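Local atomic coordinates of BauA (Acinetobacter baumannii, PDB entry 6HCP), a protein that is a TonB-dependent outer-membrane beta-barrel receptor that takes up iron as ferric preacinetobactin. Residues 336-341 against 379-384; 316-321 against 404-409. All blocks are in the same frame, centred on the assembly; numbering follows the deposited sequence.

Contact 1. Residues 336-341 against 379-384; sequences LGQLAF and YGYRII
Q338 pairs with Y381, and A340 with Y379, as antiparallel hydrogen-bonded pairs in a hairpin of strands 331-358 and 361-381, neighbouring staves of the TonB-dependent receptor barrel. The segment axes lie 4.5 Å apart at 176°. Each of the two pairs is joined by two backbone hydrogen bonds; the shortest runs from Y379 N to A340 O, 2.8 Å, and Q338 N donates to Y381 O over a longer 3.2 Å. Between them L339 and G380 form the non-hydrogen-bonded pair, CA to CA 4.3 Å, and L339 CD1 swings back to Y379 O at 3.2 Å.

The side chains of Q338, A340, Y379 and Y381 share one face. Those of Q338 and Y381 run side by side in the same direction, and OE1 of Q338 lies in the plane of the tyrosine ring at its edge, 3.4 Å from CD2, with the amide turned 53° from the ring. I384, beyond the strand end, crosses the glutamine at about a right angle, its CD1 3.7 Å from Q338 CG; chi1 of -55° holds I384 CG1 anti to the carbonyl carbon, and CD1 at its end reaches Q338.

A second shell fixes the glutamine amide: NE2 donates to E407 O and N318 OD1, and OE1 takes a weak bond from T409 N. The F341 ring meets those of Y315 and F127; F127 belongs to the plug region, consistent with this ring lying on the inner side of the barrel wall. Where the pairing ends, one water joins L336 O to I384 N, 2.8 Å from each.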
loop_
_atom_site.group_PDB
_atom_site.type_symbol
_atom_site.label_atom_id
_atom_site.label_comp_id
_atom_site.label_asym_id
_atom_site.label_seq_id
_atom_site.Cartn_x
_atom_site.Cartn_y
_atom_site.Cartn_z
ATOM N N LEU A 336 26.017 -25.257 2.329
ATOM C CA LEU A 336 25.186 -25.585 3.452
ATOM C C LEU A 336 26.071 -25.963 4.646
ATOM O O LEU A 336 27.115 -26.555 4.464
ATOM C CB LEU A 336 24.271 -26.746 3.064
ATOM C CG LEU A 336 23.428 -26.520 1.807
ATOM C CD1 LEU A 336 22.547 -27.729 1.532
ATOM C CD2 LEU A 336 22.587 -25.262 1.946
ATOM N N GLY A 337 25.584 -25.689 5.856
ATOM C CA GLY A 337 26.314 -25.973 7.097
ATOM C C GLY A 337 25.381 -26.155 8.274
ATOM O O GLY A 337 24.190 -25.827 8.210
ATOM N N GLN A 338 25.901 -26.774 9.334
ATOM C CA GLN A 338 25.172 -26.974 10.572
ATOM C C GLN A 338 26.079 -26.570 11.737
ATOM O O GLN A 338 27.279 -26.852 11.729
ATOM C CB GLN A 338 24.725 -28.428 10.712
ATOM C CG GLN A 338 23.808 -28.887 9.587
ATOM C CD GLN A 338 23.313 -30.309 9.769
ATOM O OE1 GLN A 338 23.765 -31.046 10.648
ATOM N NE2 GLN A 338 22.239 -30.634 9.066
ATOM N N LEU A 339 25.479 -25.931 12.737
ATOM C CA LEU A 339 26.190 -25.517 13.936
ATOM C C LEU A 339 25.267 -25.691 15.130
ATOM O O LEU A 339 24.077 -25.403 15.064
ATOM C CB LEU A 339 26.625 -24.053 13.784
ATOM C CG LEU A 339 27.265 -23.417 15.026
ATOM C CD1 LEU A 339 28.543 -24.140 15.419
ATOM C CD2 LEU A 339 27.554 -21.943 14.778
ATOM N N ALA A 340 25.824 -26.182 16.235
ATOM C CA ALA A 340 25.123 -26.149 17.501
ATOM C C ALA A 340 26.149 -25.856 18.582
ATOM O O ALA A 340 27.327 -26.224 18.430
ATOM C CB ALA A 340 24.380 -27.437 17.790
ATOM N N PHE A 341 25.720 -25.107 19.596
ATOM C CA PHE A 341 26.559 -24.962 20.777
ATOM C C PHE A 341 25.667 -24.839 22.008
ATOM O O PHE A 341 24.508 -24.405 21.956
ATOM C CB PHE A 341 27.568 -23.821 20.597
ATOM C CG PHE A 341 26.976 -22.435 20.488
ATOM C CD1 PHE A 341 26.585 -21.729 21.613
ATOM C CD2 PHE A 341 26.822 -21.844 19.246
ATOM C CE1 PHE A 341 26.028 -20.458 21.504
ATOM C CE2 PHE A 341 26.292 -20.568 19.133
ATOM C CZ PHE A 341 25.893 -19.881 20.255
ATOM N N TYR A 379 29.418 -28.000 18.197
ATOM C CA TYR A 379 29.147 -29.076 17.263
ATOM C C TYR A 379 28.972 -28.455 15.885
ATOM O O TYR A 379 28.471 -27.332 15.779
ATOM C CB TYR A 379 27.838 -29.783 17.611
ATOM C CG TYR A 379 27.723 -30.307 19.010
ATOM C CD1 TYR A 379 27.520 -29.453 20.077
ATOM C CD2 TYR A 379 27.827 -31.667 19.274
ATOM C CE1 TYR A 379 27.432 -29.922 21.374
ATOM C CE2 TYR A 379 27.795 -32.148 20.572
ATOM C CZ TYR A 379 27.577 -31.279 21.623
ATOM O OH TYR A 379 27.486 -31.753 22.899
ATOM N N GLY A 380 29.385 -29.155 14.832
ATOM C CA GLY A 380 29.060 -28.643 13.516
ATOM C C GLY A 380 29.568 -29.473 12.357
ATOM O O GLY A 380 30.432 -30.327 12.498
ATOM N N TYR A 381 29.006 -29.168 11.182
ATOM C CA TYR A 381 29.550 -29.545 9.887
ATOM C C TYR A 381 29.861 -28.277 9.095
ATOM O O TYR A 381 28.957 -27.470 8.807
ATOM C CB TYR A 381 28.538 -30.326 9.040
ATOM C CG TYR A 381 28.222 -31.723 9.497
ATOM C CD1 TYR A 381 29.162 -32.739 9.407
ATOM C CD2 TYR A 381 26.912 -32.073 9.779
ATOM C CE1 TYR A 381 28.829 -34.052 9.709
ATOM C CE2 TYR A 381 26.565 -33.372 10.092
ATOM C CZ TYR A 381 27.522 -34.364 10.042
ATOM O OH TYR A 381 27.125 -35.633 10.321
ATOM N N ARG A 382 31.093 -28.194 8.612
ATOM C CA ARG A 382 31.446 -27.272 7.567
ATOM C C ARG A 382 30.976 -27.842 6.222
ATOM O O ARG A 382 30.660 -27.101 5.309
ATOM C CB ARG A 382 32.960 -27.024 7.570
ATOM C CG ARG A 382 33.362 -25.689 6.957
ATOM C CD ARG A 382 34.866 -25.476 6.850
ATOM N NE ARG A 382 35.544 -26.544 6.121
ATOM C CZ ARG A 382 35.619 -26.640 4.794
ATOM N NH1 ARG A 382 35.134 -25.681 4.024
ATOM N NH2 ARG A 382 36.161 -27.709 4.241
ATOM N N ILE A 383 31.093 -29.161 6.067
ATOM C CA ILE A 383 30.608 -29.883 4.884
ATOM C C ILE A 383 29.669 -30.982 5.376
ATOM O O ILE A 383 30.061 -31.815 6.176
ATOM C CB ILE A 383 31.771 -30.474 4.058
ATOM C CG1 ILE A 383 32.793 -29.419 3.624
ATOM C CG2 ILE A 383 31.233 -31.241 2.862
ATOM C CD1 ILE A 383 34.072 -30.004 3.069
ATOM N N ILE A 384 28.390 -30.893 5.014
ATOM C CA ILE A 384 27.407 -31.852 5.447
ATOM C C ILE A 384 27.503 -33.077 4.538
ATOM O O ILE A 384 27.347 -32.957 3.321
ATOM C CB ILE A 384 25.994 -31.251 5.388
ATOM C CG1 ILE A 384 25.872 -29.954 6.190
ATOM C CG2 ILE A 384 24.963 -32.267 5.830
ATOM C CD1 ILE A 384 24.536 -29.286 6.023
HETATM O O HOH W 1 27.623 -28.986 3.175
#

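Contact 2. Residues 316-321 against 404-409; sequences KYNGAS and PKPEFT. With EDO (1,2-ethanediol), chain Q.
N318 and F408 bring the backbones nearest, CA to CA 6.8 Å, where strand residues 316-318 face an irregular loop, 404-409, that runs ahead of strand 412-431. No backbone-to-backbone bond joins the two segments. The chain turns corners at G319 and S321, and Y317 OH spans the first of these by donating to A320 O over 2.6 Å, in the carbonyl plane.

N318 and F408 carry the contact. With chi1 at -174°, N318 CG stands anti to its backbone N, and ND2 continues to P406 O at 3.0 Å; the N-H points nearly straight at the oxygen (161°), which lies close to the amide plane. P406 CG packs against OD1 of the same asparagine. The side chains of F408 and N318 pass each other running in opposite senses, F408 CD1 3.7 Å from N318 CB. Farther along, the ring turns its edge at CE1 toward Y317 O, 3.3 Å away, and the aliphatic start of K316 crosses near CZ and CE2, with K316 CB 3.9 Å from CZ. An ethanediol molecule, probably from the crystallisation liquor, donates from O1 to E407 O at 2.8 Å.

Because OD1 of N318 accepts from the Q338 side chain while ND2 gives to P406 O, both ends of the amide have partners: the two bonds define which end is the nitrogen, and the one to P406 O ties the irregular loop to the barrel wall.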
loop_
_atom_site.group_PDB
_atom_site.type_symbol
_atom_site.label_atom_id
_atom_site.label_comp_id
_atom_site.label_asym_id
_atom_site.label_seq_id
_atom_site.Cartn_x
_atom_site.Cartn_y
_atom_site.Cartn_z
ATOM N N LYS A 316 21.044 -23.851 17.897
ATOM C CA LYS A 316 21.081 -24.785 16.788
ATOM C C LYS A 316 20.752 -24.060 15.481
ATOM O O LYS A 316 19.828 -23.262 15.429
ATOM C CB LYS A 316 20.058 -25.904 17.017
ATOM C CG LYS A 316 20.330 -26.808 18.216
ATOM C CD LYS A 316 19.211 -27.837 18.397
ATOM C CE LYS A 316 19.551 -28.929 19.385
ATOM N NZ LYS A 316 19.849 -28.346 20.706
ATOM N N TYR A 317 21.517 -24.367 14.434
ATOM C CA TYR A 317 21.367 -23.738 13.132
ATOM C C TYR A 317 21.578 -24.793 12.052
ATOM O O TYR A 317 22.605 -25.451 12.008
ATOM C CB TYR A 317 22.364 -22.586 12.941
ATOM C CG TYR A 317 22.282 -21.923 11.593
ATOM C CD1 TYR A 317 22.899 -22.474 10.488
ATOM C CD2 TYR A 317 21.695 -20.679 11.447
ATOM C CE1 TYR A 317 22.865 -21.849 9.251
ATOM C CE2 TYR A 317 21.622 -20.058 10.212
ATOM C CZ TYR A 317 22.188 -20.649 9.103
ATOM O OH TYR A 317 22.171 -20.022 7.879
ATOM N N ASN A 318 20.615 -24.871 11.132
ATOM C CA ASN A 318 20.688 -25.757 9.970
ATOM C C ASN A 318 20.281 -24.943 8.741
ATOM O O ASN A 318 19.153 -24.488 8.667
ATOM C CB ASN A 318 19.733 -26.935 10.161
ATOM C CG ASN A 318 19.813 -27.999 9.090
ATOM O OD1 ASN A 318 20.824 -28.125 8.406
ATOM N ND2 ASN A 318 18.867 -28.922 9.138
ATOM N N GLY A 319 21.205 -24.719 7.816
ATOM C CA GLY A 319 20.921 -23.842 6.698
ATOM C C GLY A 319 22.142 -23.539 5.870
ATOM O O GLY A 319 23.060 -24.358 5.767
ATOM N N ALA A 320 22.128 -22.384 5.204
ATOM C CA ALA A 320 23.266 -21.967 4.422
ATOM C C ALA A 320 24.379 -21.505 5.377
ATOM O O ALA A 320 24.110 -20.775 6.340
ATOM C CB ALA A 320 22.868 -20.878 3.474
ATOM N N SER A 321 25.633 -21.771 5.011
ATOM C CA SER A 321 26.739 -21.076 5.715
ATOM C C SER A 321 27.034 -19.746 5.017
ATOM O O SER A 321 27.156 -18.719 5.672
ATOM C CB SER A 321 27.966 -21.934 5.884
ATOM O OG SER A 321 28.340 -22.522 4.679
ATOM N N PRO A 404 16.494 -30.751 -0.721
ATOM C CA PRO A 404 15.990 -31.325 0.520
ATOM C C PRO A 404 16.696 -30.747 1.763
ATOM O O PRO A 404 17.807 -30.211 1.672
ATOM C CB PRO A 404 16.266 -32.825 0.348
ATOM C CG PRO A 404 17.408 -32.914 -0.648
ATOM C CD PRO A 404 17.397 -31.640 -1.467
ATOM N N LYS A 405 15.979 -30.773 2.886
ATOM C CA LYS A 405 16.477 -30.366 4.160
ATOM C C LYS A 405 17.357 -31.466 4.743
ATOM O O LYS A 405 16.874 -32.551 5.023
ATOM C CB LYS A 405 15.304 -30.106 5.095
ATOM C CG LYS A 405 15.678 -29.590 6.475
ATOM C CD LYS A 405 14.533 -29.716 7.445
ATOM C CE LYS A 405 14.489 -28.600 8.459
ATOM N NZ LYS A 405 13.156 -28.501 9.100
ATOM N N PRO A 406 18.646 -31.209 5.033
ATOM C CA PRO A 406 19.485 -32.231 5.653
ATOM C C PRO A 406 19.022 -32.488 7.088
ATOM O O PRO A 406 18.552 -31.586 7.783
ATOM C CB PRO A 406 20.916 -31.678 5.593
ATOM C CG PRO A 406 20.779 -30.205 5.235
ATOM C CD PRO A 406 19.391 -29.995 4.669
ATOM N N GLU A 407 19.111 -33.749 7.509
ATOM C CA GLU A 407 18.883 -34.094 8.878
ATOM C C GLU A 407 19.924 -33.368 9.745
ATOM O O GLU A 407 21.054 -33.178 9.320
ATOM C CB GLU A 407 18.996 -35.610 9.050
ATOM C CG GLU A 407 18.102 -36.138 10.147
ATOM C CD GLU A 407 18.458 -37.549 10.573
ATOM O OE1 GLU A 407 18.919 -38.317 9.704
ATOM O OE2 GLU A 407 18.369 -37.841 11.785
ATOM N N PHE A 408 19.558 -33.079 10.990
ATOM C CA PHE A 408 20.405 -32.289 11.869
ATOM C C PHE A 408 21.145 -33.216 12.835
ATOM O O PHE A 408 20.595 -33.589 13.859
ATOM C CB PHE A 408 19.570 -31.236 12.589
ATOM C CG PHE A 408 20.386 -30.224 13.354
ATOM C CD1 PHE A 408 21.119 -29.259 12.681
ATOM C CD2 PHE A 408 20.440 -30.255 14.739
ATOM C CE1 PHE A 408 21.908 -28.357 13.383
ATOM C CE2 PHE A 408 21.243 -29.364 15.437
ATOM C CZ PHE A 408 21.950 -28.398 14.760
ATOM N N THR A 409 22.419 -33.495 12.535
ATOM C CA THR A 409 23.266 -34.391 13.349
ATOM C C THR A 409 24.702 -33.870 13.425
ATOM O O THR A 409 25.648 -34.592 13.122
ATOM C CB THR A 409 23.311 -35.800 12.730
ATOM O OG1 THR A 409 23.814 -35.648 11.397
ATOM C CG2 THR A 409 21.959 -36.476 12.714
HETATM C C1 EDO Q . 23.590 -34.985 7.619
HETATM O O1 EDO Q . 22.662 -35.320 8.645
HETATM C C2 EDO Q . 23.735 -36.147 6.653
HETATM O O2 EDO Q . 22.767 -36.004 5.612
#

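From the N terminus, residues 316-321 come first, along strand 302-318 and round the corner into strand 320-325. The chain then turns into strand 331-358, whose early part, 336-341, enters contact 1, and returns through strand 361-381 to close the hairpin at 379-384. Contact 2 closes later and wider, when loop 404-409 comes back to 316-321, so contact 1 nests within its span. Their centres lie about 7 Å apart. Segment 336-341 lies beside 316-321 as well, with Y317 N probably hydrogen-bonded to L339 O, so three successive barrel strands and the loop leading to strand 412-431 are tied together.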